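Local atomic coordinates of clan CA, family C40, NlpC/P60 superfamily cysteine peptidase (Trichomonas vaginalis, PDB entry 6BIO), a protein that probably works as a cysteine peptidase of the NlpC/P60 family, consistent with hydrolysis of bacterial peptidoglycan. Residues A[20-25]-A[51-56]; A[66-71]-A[192-197]; A[87-92]-A[111-116]. One frame throughout, in Å; residues are numbered along the deposited sequence.

Interaction 1: residues A[20-25]-A[51-56]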
ATOM      1  N   ILE A  20       5.936  -8.875   8.452  1.00  6.32           N
ATOM      2  CA  ILE A  20       5.846  -8.395   7.073  1.00  6.09           C
ATOM      3  C   ILE A  20       5.729  -9.594   6.172  1.00  6.58           C
ATOM      4  O   ILE A  20       6.519 -10.522   6.287  1.00  7.44           O
ATOM      5  CB  ILE A  20       7.084  -7.577   6.652  1.00  7.10           C
ATOM      6  CG1 ILE A  20       7.269  -6.413   7.618  1.00  7.16           C
ATOM      7  CG2 ILE A  20       6.948  -7.098   5.205  1.00  7.64           C
ATOM      8  CD1 ILE A  20       8.555  -5.651   7.438  1.00  8.03           C
ATOM      9  N   GLY A  21       4.793  -9.533   5.227  1.00  6.67           N
ATOM     10  CA  GLY A  21       4.684 -10.536   4.204  1.00  6.38           C
ATOM     11  C   GLY A  21       4.822  -9.986   2.795  1.00  6.32           C
ATOM     12  O   GLY A  21       4.490  -8.836   2.504  1.00  6.30           O
ATOM     13  N   ARG A  22       5.300 -10.843   1.913  1.00  7.04           N
ATOM     14  CA  ARG A  22       5.331 -10.532   0.494  1.00  7.05           C
ATOM     15  C   ARG A  22       4.659 -11.695  -0.217  1.00  7.00           C
ATOM     16  O   ARG A  22       5.010 -12.854   0.035  1.00  7.76           O
ATOM     17  CB  ARG A  22       6.769 -10.315  -0.030  1.00  8.41           C
ATOM     18  CG  ARG A  22       6.807 -10.063  -1.542  1.00 10.32           C
ATOM     19  CD  ARG A  22       8.235  -9.861  -2.057  1.00 11.93           C
ATOM     20  NE  ARG A  22       8.829 -11.125  -2.266  1.00 14.15           N
ATOM     21  CZ  ARG A  22       8.886 -11.769  -3.433  1.00 14.43           C
ATOM     22  NH1 ARG A  22       8.452 -11.270  -4.598  1.00 14.97           N
ATOM     23  NH2 ARG A  22       9.414 -12.935  -3.413  1.00 15.30           N
ATOM     24  N   LEU A  23       3.710 -11.389  -1.106  1.00  6.94           N
ATOM     25  CA  LEU A  23       2.989 -12.442  -1.804  1.00  7.18           C
ATOM     26  C   LEU A  23       3.857 -13.084  -2.865  1.00  8.20           C
ATOM     27  O   LEU A  23       4.495 -12.408  -3.674  1.00  8.23           O
ATOM     28  CB  LEU A  23       1.708 -11.916  -2.420  1.00  8.61           C
ATOM     29  CG  LEU A  23       0.549 -12.071  -1.430  1.00 12.35           C
ATOM     30  CD1 LEU A  23       0.680 -11.149  -0.272  1.00 12.32           C
ATOM     31  CD2 LEU A  23      -0.741 -11.988  -2.013  1.00 15.25           C
ATOM     32  N   THR A  24       3.898 -14.415  -2.834  1.00  8.91           N
ATOM     33  CA  THR A  24       4.635 -15.202  -3.793  1.00  8.93           C
ATOM     34  C   THR A  24       3.747 -16.053  -4.698  1.00  9.27           C
ATOM     35  O   THR A  24       4.237 -16.549  -5.731  1.00 10.63           O
ATOM     36  CB  THR A  24       5.579 -16.139  -3.033  1.00 10.37           C
ATOM     37  OG1 THR A  24       4.799 -16.946  -2.154  1.00 11.15           O
ATOM     38  CG2 THR A  24       6.655 -15.389  -2.258  1.00 11.48           C
ATOM     39  N   THR A  25       2.495 -16.289  -4.311  1.00  9.17           N
ATOM     40  CA  THR A  25       1.483 -16.957  -5.130  1.00  8.89           C
ATOM     41  C   THR A  25       2.071 -18.082  -5.997  1.00  9.19           C
ATOM     42  O   THR A  25       2.041 -18.002  -7.231  1.00  9.95           O
ATOM     43  CB  THR A  25       0.676 -15.972  -5.982  1.00  9.17           C
ATOM     44  OG1 THR A  25       1.514 -15.267  -6.909  1.00  9.84           O
ATOM     45  CG2 THR A  25      -0.032 -14.944  -5.119  1.00  9.45           C
ATOM     46  N   ASP A  51       3.814 -10.221  -5.432  1.00  6.17           N
ATOM     47  CA  ASP A  51       4.711  -9.120  -5.109  1.00  6.26           C
ATOM     48  C   ASP A  51       4.036  -7.969  -4.381  1.00  5.71           C
ATOM     49  O   ASP A  51       4.673  -6.949  -4.179  1.00  6.82           O
ATOM     50  CB  ASP A  51       5.510  -8.658  -6.322  1.00  6.95           C
ATOM     51  CG  ASP A  51       6.804  -7.957  -5.964  1.00  8.14           C
ATOM     52  OD1 ASP A  51       7.557  -8.486  -5.126  1.00  8.88           O
ATOM     53  OD2 ASP A  51       7.105  -6.912  -6.559  1.00  8.88           O
ATOM     54  N   TYR A  52       2.783  -8.138  -3.952  1.00  5.30           N
ATOM     55  CA  TYR A  52       2.196  -7.205  -3.008  1.00  5.02           C
ATOM     56  C   TYR A  52       2.830  -7.396  -1.636  1.00  5.38           C
ATOM     57  O   TYR A  52       3.220  -8.499  -1.252  1.00  6.82           O
ATOM     58  CB  TYR A  52       0.676  -7.427  -2.910  1.00  5.94           C
ATOM     59  CG  TYR A  52      -0.177  -6.800  -4.018  1.00  5.75           C
ATOM     60  CD1 TYR A  52       0.387  -6.346  -5.211  1.00  5.74           C
ATOM     61  CD2 TYR A  52      -1.556  -6.656  -3.856  1.00  5.92           C
ATOM     62  CE1 TYR A  52      -0.395  -5.791  -6.196  1.00  5.68           C
ATOM     63  CE2 TYR A  52      -2.326  -6.096  -4.844  1.00  5.85           C
ATOM     64  CZ  TYR A  52      -1.753  -5.660  -6.009  1.00  5.96           C
ATOM     65  OH  TYR A  52      -2.528  -5.103  -6.991  1.00  6.63           O
ATOM     66  N   TYR A  53       2.887  -6.298  -0.887  1.00  5.74           N
ATOM     67  CA  TYR A  53       3.364  -6.297   0.491  1.00  5.73           C
ATOM     68  C   TYR A  53       2.177  -6.202   1.453  1.00  5.54           C
ATOM     69  O   TYR A  53       1.211  -5.466   1.211  1.00  5.16           O
ATOM     70  CB  TYR A  53       4.333  -5.127   0.709  1.00  6.18           C
ATOM     71  CG  TYR A  53       5.538  -5.072  -0.206  1.00  6.64           C
ATOM     72  CD1 TYR A  53       6.006  -6.169  -0.869  1.00  6.97           C
ATOM     73  CD2 TYR A  53       6.182  -3.874  -0.386  1.00  7.39           C
ATOM     74  CE1 TYR A  53       7.119  -6.075  -1.702  1.00  7.44           C
ATOM     75  CE2 TYR A  53       7.315  -3.767  -1.181  1.00  7.60           C
ATOM     76  CZ  TYR A  53       7.762  -4.872  -1.837  1.00  7.84           C
ATOM     77  OH  TYR A  53       8.884  -4.760  -2.649  1.00  8.73           O
ATOM     78  N   VAL A  54       2.285  -6.929   2.564  1.00  5.21           N
ATOM     79  CA  VAL A  54       1.247  -6.952   3.587  1.00  5.30           C
ATOM     80  C   VAL A  54       1.908  -6.930   4.957  1.00  5.32           C
ATOM     81  O   VAL A  54       3.087  -7.253   5.108  1.00  5.98           O
ATOM     82  CB  VAL A  54       0.319  -8.185   3.467  1.00  5.80           C
ATOM     83  CG1 VAL A  54      -0.323  -8.213   2.115  1.00  6.59           C
ATOM     84  CG2 VAL A  54       1.075  -9.462   3.762  1.00  6.61           C
ATOM     85  N   HIS A  55       1.082  -6.650   5.975  1.00  5.29           N
ATOM     86  CA  HIS A  55       1.393  -7.038   7.321  1.00  5.32           C
ATOM     87  C   HIS A  55       0.710  -8.369   7.610  1.00  5.68           C
ATOM     88  O   HIS A  55      -0.386  -8.647   7.114  1.00  6.80           O
ATOM     89  CB  HIS A  55       0.857  -6.049   8.359  1.00  6.31           C
ATOM     90  CG  HIS A  55       1.205  -4.613   8.095  1.00  6.17           C
ATOM     91  ND1 HIS A  55       2.244  -3.937   8.707  1.00  6.27           N
ATOM     92  CD2 HIS A  55       0.602  -3.719   7.289  1.00  5.62           C
ATOM     93  CE1 HIS A  55       2.277  -2.696   8.254  1.00  6.23           C
ATOM     94  NE2 HIS A  55       1.271  -2.529   7.417  1.00  6.12           N
ATOM     95  N   ILE A  56       1.354  -9.195   8.421  1.00  6.43           N
ATOM     96  CA  ILE A  56       0.814 -10.492   8.835  1.00  6.90           C
ATOM     97  C   ILE A  56       0.407 -10.389  10.285  1.00  7.15           C
ATOM     98  O   ILE A  56       1.257 -10.157  11.144  1.00  7.40           O
ATOM     99  CB  ILE A  56       1.808 -11.643   8.598  1.00  7.34           C
ATOM    100  CG1 ILE A  56       2.245 -11.691   7.130  1.00  7.09           C
ATOM    101  CG2 ILE A  56       1.225 -12.932   9.091  1.00  8.74           C
ATOM    102  CD1 ILE A  56       3.435 -12.587   6.926  1.00  7.77           C
TER

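Interaction 2: residues A[66-71]-A[192-197]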
ATOM      1  N   VAL A  66      -3.844 -11.259   6.881  1.00  6.82           N
ATOM      2  CA  VAL A  66      -2.986 -10.206   6.352  1.00  6.00           C
ATOM      3  C   VAL A  66      -3.732  -8.882   6.354  1.00  6.18           C
ATOM      4  O   VAL A  66      -4.960  -8.827   6.348  1.00  6.88           O
ATOM      5  CB  VAL A  66      -2.398 -10.555   4.951  1.00  6.34           C
ATOM      6  CG1 VAL A  66      -1.645 -11.897   5.014  1.00  7.78           C
ATOM      7  CG2 VAL A  66      -3.500 -10.628   3.891  1.00  6.78           C
ATOM      8  N   ARG A  67      -2.950  -7.812   6.288  1.00  6.23           N
ATOM      9  CA  ARG A  67      -3.491  -6.475   6.385  1.00  6.01           C
ATOM     10  C   ARG A  67      -2.752  -5.551   5.444  1.00  5.51           C
ATOM     11  O   ARG A  67      -1.510  -5.583   5.370  1.00  5.97           O
ATOM     12  CB  ARG A  67      -3.365  -5.952   7.805  1.00  6.66           C
ATOM     13  CG  ARG A  67      -3.898  -4.518   8.022  1.00  7.10           C
ATOM     14  CD  ARG A  67      -3.710  -4.115   9.467  1.00  7.00           C
ATOM     15  NE  ARG A  67      -2.341  -3.866   9.846  1.00  7.07           N
ATOM     16  CZ  ARG A  67      -1.717  -2.697   9.655  1.00  6.46           C
ATOM     17  NH1 ARG A  67      -2.274  -1.730   8.951  1.00  7.19           N
ATOM     18  NH2 ARG A  67      -0.521  -2.502  10.184  1.00  7.42           N
ATOM     19  N   ILE A  68      -3.529  -4.736   4.730  1.00  5.70           N
ATOM     20  CA  ILE A  68      -3.000  -3.640   3.911  1.00  5.35           C
ATOM     21  C   ILE A  68      -3.758  -2.393   4.359  1.00  5.07           C
ATOM     22  O   ILE A  68      -4.962  -2.297   4.149  1.00  5.97           O
ATOM     23  CB  ILE A  68      -3.187  -3.904   2.419  1.00  5.91           C
ATOM     24  CG1 ILE A  68      -2.456  -5.176   1.997  1.00  5.91           C
ATOM     25  CG2 ILE A  68      -2.720  -2.698   1.565  1.00  5.52           C
ATOM     26  CD1 ILE A  68      -3.075  -5.771   0.729  1.00  6.10           C
ATOM     27  N   GLY A  69      -3.094  -1.485   5.042  1.00  5.43           N
ATOM     28  CA  GLY A  69      -3.808  -0.312   5.542  1.00  5.84           C
ATOM     29  C   GLY A  69      -4.940  -0.709   6.467  1.00  6.74           C
ATOM     30  O   GLY A  69      -4.749  -1.417   7.452  1.00  7.11           O
ATOM     31  N   THR A  70      -6.127  -0.230   6.140  1.00  7.13           N
ATOM     32  CA  THR A  70      -7.305  -0.504   6.939  1.00  8.87           C
ATOM     33  C   THR A  70      -7.979  -1.812   6.563  1.00  8.46           C
ATOM     34  O   THR A  70      -8.974  -2.165   7.188  1.00 10.19           O
ATOM     35  CB  THR A  70      -8.338   0.629   6.802  1.00 10.98           C
ATOM     36  OG1 THR A  70      -8.708   0.753   5.433  1.00 12.92           O
ATOM     37  CG2 THR A  70      -7.788   1.967   7.237  1.00 12.89           C
ATOM     38  N   GLU A  71      -7.514  -2.519   5.543  1.00  7.08           N
ATOM     39  CA  GLU A  71      -8.154  -3.716   5.039  1.00  6.77           C
ATOM     40  C   GLU A  71      -7.448  -4.956   5.564  1.00  6.81           C
ATOM     41  O   GLU A  71      -6.223  -5.038   5.522  1.00  7.19           O
ATOM     42  CB  GLU A  71      -8.112  -3.708   3.504  1.00  6.76           C
ATOM     43  CG  GLU A  71      -8.880  -4.822   2.813  1.00  7.16           C
ATOM     44  CD  GLU A  71     -10.392  -4.679   2.850  1.00  8.14           C
ATOM     45  OE1 GLU A  71     -10.882  -3.561   3.158  1.00  9.23           O
ATOM     46  OE2 GLU A  71     -11.081  -5.700   2.583  1.00  9.03           O
ATOM     47  N   ARG A 192       2.056  -0.129  -2.295  1.00  5.19           N
ATOM     48  CA  ARG A 192       3.381   0.316  -1.880  1.00  5.89           C
ATOM     49  C   ARG A 192       3.362   1.447  -0.865  1.00  6.37           C
ATOM     50  O   ARG A 192       4.408   1.753  -0.265  1.00  8.00           O
ATOM     51  CB  ARG A 192       4.146   0.709  -3.122  1.00  6.62           C
ATOM     52  CG  ARG A 192       4.562  -0.469  -4.021  1.00  6.70           C
ATOM     53  CD  ARG A 192       5.433  -1.448  -3.311  1.00  8.28           C
ATOM     54  NE  ARG A 192       6.017  -2.470  -4.159  1.00  8.73           N
ATOM     55  CZ  ARG A 192       5.603  -3.720  -4.254  1.00  8.80           C
ATOM     56  NH1 ARG A 192       4.521  -4.127  -3.650  1.00  8.25           N
ATOM     57  NH2 ARG A 192       6.295  -4.579  -4.977  1.00  8.93           N
ATOM     58  N   LEU A 193       2.200   2.041  -0.608  1.00  5.63           N
ATOM     59  CA  LEU A 193       1.978   3.023   0.449  1.00  6.08           C
ATOM     60  C   LEU A 193       1.156   2.446   1.589  1.00  6.23           C
ATOM     61  O   LEU A 193       0.707   3.185   2.481  1.00  7.06           O
ATOM     62  CB  LEU A 193       1.267   4.247  -0.144  1.00  6.42           C
ATOM     63  CG  LEU A 193       2.093   4.935  -1.248  1.00  7.59           C
ATOM     64  CD1 LEU A 193       1.283   6.016  -1.931  1.00  9.25           C
ATOM     65  CD2 LEU A 193       3.410   5.542  -0.720  1.00  9.08           C
ATOM     66  N   ASP A 194       0.960   1.130   1.598  1.00  5.74           N
ATOM     67  CA  ASP A 194       0.213   0.465   2.663  1.00  5.46           C
ATOM     68  C   ASP A 194      -1.205   1.014   2.760  1.00  5.25           C
ATOM     69  O   ASP A 194      -1.754   1.149   3.853  1.00  5.99           O
ATOM     70  CB  ASP A 194       0.950   0.532   4.001  1.00  5.94           C
ATOM     71  CG  ASP A 194       0.433  -0.451   5.057  1.00  5.95           C
ATOM     72  OD1 ASP A 194      -0.163  -1.488   4.714  1.00  5.69           O
ATOM     73  OD2 ASP A 194       0.709  -0.129   6.241  1.00  6.56           O
ATOM     74  N   ILE A 195      -1.816   1.246   1.593  1.00  5.32           N
ATOM     75  CA  ILE A 195      -3.181   1.746   1.511  1.00  5.56           C
ATOM     76  C   ILE A 195      -3.926   0.773   0.600  1.00  5.68           C
ATOM     77  O   ILE A 195      -3.476   0.498  -0.516  1.00  5.76           O
ATOM     78  CB  ILE A 195      -3.217   3.179   0.940  1.00  6.68           C
ATOM     79  CG1 ILE A 195      -2.582   4.121   1.942  1.00  7.19           C
ATOM     80  CG2 ILE A 195      -4.658   3.566   0.586  1.00  7.98           C
ATOM     81  CD1 ILE A 195      -2.268   5.484   1.304  1.00  8.26           C
ATOM     82  N   PHE A 196      -5.069   0.265   1.057  1.00  6.33           N
ATOM     83  CA  PHE A 196      -5.847  -0.660   0.242  1.00  6.03           C
ATOM     84  C   PHE A 196      -6.834   0.053  -0.651  1.00  7.06           C
ATOM     85  O   PHE A 196      -7.614   0.899  -0.202  1.00  8.57           O
ATOM     86  CB  PHE A 196      -6.643  -1.593   1.140  1.00  7.20           C
ATOM     87  CG  PHE A 196      -7.373  -2.652   0.370  1.00  6.85           C
ATOM     88  CD1 PHE A 196      -6.716  -3.770  -0.102  1.00  7.34           C
ATOM     89  CD2 PHE A 196      -8.734  -2.531   0.103  1.00  6.90           C
ATOM     90  CE1 PHE A 196      -7.375  -4.742  -0.819  1.00  7.89           C
ATOM     91  CE2 PHE A 196      -9.390  -3.507  -0.638  1.00  7.38           C
ATOM     92  CZ  PHE A 196      -8.700  -4.618  -1.095  1.00  7.87           C
ATOM     93  N   MET A 197      -6.865  -0.353  -1.896  1.00  6.41           N
ATOM     94  CA  MET A 197      -8.044  -0.136  -2.720  1.00  7.19           C
ATOM     95  C   MET A 197      -8.363  -1.459  -3.372  1.00  6.64           C
ATOM     96  O   MET A 197      -7.495  -2.324  -3.486  1.00  6.40           O
ATOM     97  CB  MET A 197      -7.934   0.949  -3.756  1.00  9.81           C
ATOM     98  CG  MET A 197      -6.895   0.712  -4.783  1.00  9.33           C
ATOM     99  SD  MET A 197      -6.874   1.918  -6.193  1.00  8.08           S
ATOM    100  CE  MET A 197      -6.496   3.396  -5.340  1.00  8.28           C
TER
HETATM  101  O   HOH W   1      -1.396   0.889   7.892  1.00 15.75           O
HETATM  102  O   HOH W   2      -6.184   1.499   3.646  1.00  8.04           O

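Interaction 3: residues A[87-92]-A[111-116]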
ATOM      1  N   THR A  87      18.827  -3.137   8.624  1.00 12.48           N
ATOM      2  CA  THR A  87      19.149  -1.729   8.458  1.00 13.12           C
ATOM      3  C   THR A  87      20.051  -1.326   9.636  1.00 13.18           C
ATOM      4  O   THR A  87      20.516  -2.183  10.401  1.00 13.58           O
ATOM      5  CB  THR A  87      17.866  -0.895   8.293  1.00 13.27           C
ATOM      6  OG1 THR A  87      18.227   0.459   7.970  1.00 13.94           O
ATOM      7  CG2 THR A  87      17.009  -0.925   9.519  1.00 13.23           C
ATOM      8  N   GLN A  88      20.267  -0.025   9.791  1.00 14.51           N
ATOM      9  CA  GLN A  88      21.015   0.528  10.910  1.00 16.06           C
ATOM     10  C   GLN A  88      20.330   1.772  11.446  1.00 14.97           C
ATOM     11  O   GLN A  88      19.623   2.474  10.712  1.00 15.18           O
ATOM     12  CB  GLN A  88      22.463   0.813  10.551  1.00 20.60           C
ATOM     13  CG  GLN A  88      22.618   1.956   9.614  1.00 24.43           C
ATOM     14  CD  GLN A  88      24.100   2.260   9.447  1.00 28.17           C
ATOM     15  OE1 GLN A  88      24.595   3.338   9.827  1.00 29.82           O
ATOM     16  NE2 GLN A  88      24.839   1.273   8.932  1.00 29.69           N
ATOM     17  N   SER A  89      20.518   2.046  12.732  1.00 14.04           N
ATOM     18  CA  SER A  89      20.004   3.283  13.278  1.00 15.04           C
ATOM     19  C   SER A  89      20.985   4.400  12.956  1.00 16.18           C
ATOM     20  O   SER A  89      22.196   4.186  12.798  1.00 16.88           O
ATOM     21  CB  SER A  89      19.794   3.188  14.789  1.00 14.90           C
ATOM     22  OG  SER A  89      21.028   3.079  15.484  1.00 14.92           O
ATOM     23  N   VAL A  90      20.458   5.605  12.867  1.00 17.31           N
ATOM     24  CA  VAL A  90      21.276   6.786  12.578  1.00 18.49           C
ATOM     25  C   VAL A  90      21.384   7.721  13.772  1.00 19.25           C
ATOM     26  O   VAL A  90      22.197   8.660  13.728  1.00 19.95           O
ATOM     27  CB  VAL A  90      20.755   7.551  11.340  1.00 19.40           C
ATOM     28  CG1 VAL A  90      20.691   6.606  10.136  1.00 19.58           C
ATOM     29  CG2 VAL A  90      19.393   8.171  11.629  1.00 19.55           C
ATOM     30  N   THR A  91      20.538   7.555  14.783  1.00 20.09           N
ATOM     31  CA  THR A  91      20.510   8.394  15.972  1.00 21.26           C
ATOM     32  C   THR A  91      20.173   7.495  17.147  1.00 21.32           C
ATOM     33  O   THR A  91      19.467   6.514  16.986  1.00 21.27           O
ATOM     34  CB  THR A  91      19.412   9.473  15.853  1.00 24.09           C
ATOM     35  OG1 THR A  91      19.525  10.154  14.602  1.00 25.90           O
ATOM     36  CG2 THR A  91      19.539  10.526  16.955  1.00 24.67           C
ATOM     37  N   GLU A  92      20.684   7.822  18.325  1.00 21.01           N
ATOM     38  CA  GLU A  92      20.327   7.050  19.512  1.00 20.30           C
ATOM     39  C   GLU A  92      18.812   7.111  19.734  1.00 18.77           C
ATOM     40  O   GLU A  92      18.150   8.110  19.429  1.00 19.65           O
ATOM     41  CB  GLU A  92      21.072   7.564  20.748  1.00 21.92           C
ATOM     42  CG  GLU A  92      20.683   8.983  21.170  1.00 23.57           C
ATOM     43  CD  GLU A  92      21.329   9.418  22.505  1.00 25.12           C
ATOM     44  OE1 GLU A  92      21.895   8.557  23.248  1.00 25.55           O
ATOM     45  OE2 GLU A  92      21.263  10.633  22.801  1.00 25.57           O
ATOM     46  N   ALA A 111      23.336   5.030  18.463  1.00 15.16           N
ATOM     47  CA  ALA A 111      23.398   5.362  17.062  1.00 15.91           C
ATOM     48  C   ALA A 111      24.319   4.379  16.343  1.00 15.92           C
ATOM     49  O   ALA A 111      25.281   3.865  16.911  1.00 16.58           O
ATOM     50  CB  ALA A 111      23.902   6.793  16.877  1.00 17.12           C
ATOM     51  N   ASN A 112      24.035   4.148  15.063  1.00 16.58           N
ATOM     52  CA  ASN A 112      24.845   3.298  14.190  1.00 17.48           C
ATOM     53  C   ASN A 112      24.769   1.818  14.523  1.00 17.17           C
ATOM     54  O   ASN A 112      25.727   1.078  14.278  1.00 18.96           O
ATOM     55  CB  ASN A 112      26.321   3.691  14.269  1.00 20.86           C
ATOM     56  CG  ASN A 112      26.857   4.214  13.007  1.00 23.95           C
ATOM     57  OD1 ASN A 112      26.406   3.902  11.898  1.00 24.85           O
ATOM     58  ND2 ASN A 112      27.832   5.065  13.155  1.00 25.47           N
ATOM     59  N   SER A 113      23.698   1.385  15.169  1.00 15.03           N
ATOM     60  CA  SER A 113      23.506  -0.010  15.527  1.00 14.01           C
ATOM     61  C   SER A 113      22.892  -0.766  14.358  1.00 13.69           C
ATOM     62  O   SER A 113      21.960  -0.290  13.702  1.00 14.34           O
ATOM     63  CB  SER A 113      22.555  -0.115  16.717  1.00 14.03           C
ATOM     64  OG  SER A 113      23.168   0.379  17.912  1.00 14.75           O
ATOM     65  N   GLN A 114      23.352  -1.980  14.133  1.00 13.13           N
ATOM     66  CA  GLN A 114      22.688  -2.870  13.193  1.00 13.98           C
ATOM     67  C   GLN A 114      21.431  -3.441  13.840  1.00 12.45           C
ATOM     68  O   GLN A 114      21.489  -4.004  14.931  1.00 12.32           O
ATOM     69  CB  GLN A 114      23.614  -4.024  12.829  1.00 17.18           C
ATOM     70  CG  GLN A 114      24.973  -3.654  12.230  1.00 21.57           C
ATOM     71  CD  GLN A 114      24.856  -2.985  10.913  1.00 25.65           C
ATOM     72  OE1 GLN A 114      24.043  -3.393  10.066  1.00 27.33           O
ATOM     73  NE2 GLN A 114      25.639  -1.930  10.717  1.00 26.95           N
ATOM     74  N   VAL A 115      20.302  -3.347  13.152  1.00 11.57           N
ATOM     75  CA  VAL A 115      19.011  -3.829  13.634  1.00 10.33           C
ATOM     76  C   VAL A 115      18.278  -4.524  12.490  1.00  9.68           C
ATOM     77  O   VAL A 115      18.637  -4.398  11.308  1.00 11.15           O
ATOM     78  CB  VAL A 115      18.144  -2.680  14.214  1.00 10.83           C
ATOM     79  CG1 VAL A 115      18.922  -1.861  15.284  1.00 11.09           C
ATOM     80  CG2 VAL A 115      17.614  -1.755  13.092  1.00 11.47           C
ATOM     81  N   THR A 116      17.231  -5.259  12.838  1.00  9.29           N
ATOM     82  CA  THR A 116      16.415  -5.913  11.824  1.00  9.65           C
ATOM     83  C   THR A 116      14.975  -5.441  11.959  1.00  8.13           C
ATOM     84  O   THR A 116      14.376  -5.584  13.030  1.00  8.55           O
ATOM     85  CB  THR A 116      16.484  -7.433  11.993  1.00 11.97           C
ATOM     86  OG1 THR A 116      17.844  -7.876  11.904  1.00 14.44           O
ATOM     87  CG2 THR A 116      15.641  -8.140  10.939  1.00 13.22           C
TER

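Interaction 1: residues A[20-25]-A[51-56]
Antiparallel strands 20-23 and 53-56 are neighbours in the ten-strand sheet that runs through the first half of the chain, with G21-V54 as the hydrogen-bonded pair between the non-hydrogen-bonded pairs I20-H55 and R22-Y53. The short axes run 138° apart, twisted well away from strictly antiparallel. G21 N reaches V54 O at 2.9 Å, and V54 N returns the bond to G21 O. Past the regular strand, L23 N meets Y52 O at 2.9 Å and D51 N donates to L23 O. I56 CD1, 3.6 Å from G21 CA, and V54 CG2 cover the side where G21 carries no CB. L23 CD1 touches V54 CG1 at 3.9 Å, the side chains crossing at about a right angle. R22 leaves with CG anti to the backbone N (chi1 177°) and lays CD at the edge of the Y53 ring, 4.0 Å from CE1. Its NH1 donates to D51 OD1 at 3.0 Å, a salt bridge in the guanidinium plane that meets the carboxylate on its anti side, 30° out of plane. R22 NE pairs with E81 and D51 OD2 with R192, a row of alternating charges that would be expected to favour an ionised D51.

Interaction 2: residues A[66-71]-A[192-197]
I68 to E71 form a type II' beta turn whose second residue, G69, takes the positive phi of that position and brings its CA to 4.6 Å from that of I195. I68 and E71 close this tight hairpin with bonds between their own N and O atoms. The 192-197 segment has no regular structure; D194, at positive phi (59°), is the C-prime residue of the Schellman motif that ends helix 182-191, with I195 N bound to Y190 O and D194 N to N191 O. The D194 carboxylate turns back to the hairpin. Its OD1 accepts from G69 N at 2.9 Å, the donor standing well above the carboxylate plane. OD2 serves H55 and N121 and also accepts a hydrogen bond from a water (2.9 Å) that in turn accepts from R67 NH1 (3.0 Å). That same NH1 holds G69 O at 2.9 Å in the guanidinium plane, while R67 NE bonds to Q18. A second water accepts from both T70 N and F196 N. At the E71 end of the turn, E71 CG stands over the centre of the F196 ring, 3.5 Å from the centroid. The carboxylate beyond it lies stacked, its plane 19° from that of the ring, with OE2 held by K35 and Y46. This is a beta-hairpin with G69-T70 at its tip, docked on the C-terminal end of helix 182-191, joining the long sheet to the NlpC/P60 domain.

Interaction 3: residues A[87-92]-A[111-116]
T87 and V115 open an antiparallel pairing of strands 80-88 and 114-122, the latter belonging to the bacterial SH3 family region, and the contact is tight at this end. T87 N donates to V115 O at 3.0 Å and V115 N to T87 O, both bonds nearly straight. On the face that carries both side chains, T87 CG2 and V115 CG2 lie side by side, pointing the same way and 3.7 Å apart, while T87 OG1 turns to Y144 N and V115 packs further on I128, Y130 and L142. Beyond the Q88-Q114 pair, S89 N donates to S113 O at 2.9 Å, and the same oxygen receives a CA-H contact from Q88 CA at 3.1 Å. The ladder then frays. N112, at positive phi, gives its N to S89 O only weakly, with an N-H...O angle of 130°. The outer side is mostly exposed, at V90, T91, A111, N112 and Q114: V90 and T91 point away from the partner segment, and Q88, N112 and Q114 send their polar side chains to one side. A111 keeps some hold, its CB resting 3.7 Å from E92 N, whereas E92 sends its carboxylate off to Y108. Inward, S89 and S113 are buried. S89 OG sits between its own backbone N and carbonyl carbon (chi1 68°), and from there it accepts the S113 N-H at 3.2 Å.

All three contacts reach the same long antiparallel sheet. Interactions 1 and 2 are neighbours, with centres 11 Å apart: strands 53-60 and 63-68 follow each other in the chain, H55 O probably bonds to R67 N, and H55 NE2 to D194 OD2, while Y53 packs against R192. Interaction 3 lies farther along the sheet, its centre about 25 Å from that of interaction 1 and 27 Å from that of interaction 2, with no touch to either. Along the chain, interaction 1 closes before the others open, and interaction 3 is nested inside the loop closed by interaction 2. The strands of interactions 1 and 2 thus lie between the SH3 region of interaction 3 and the NlpC/P60 domain, met at 192-197.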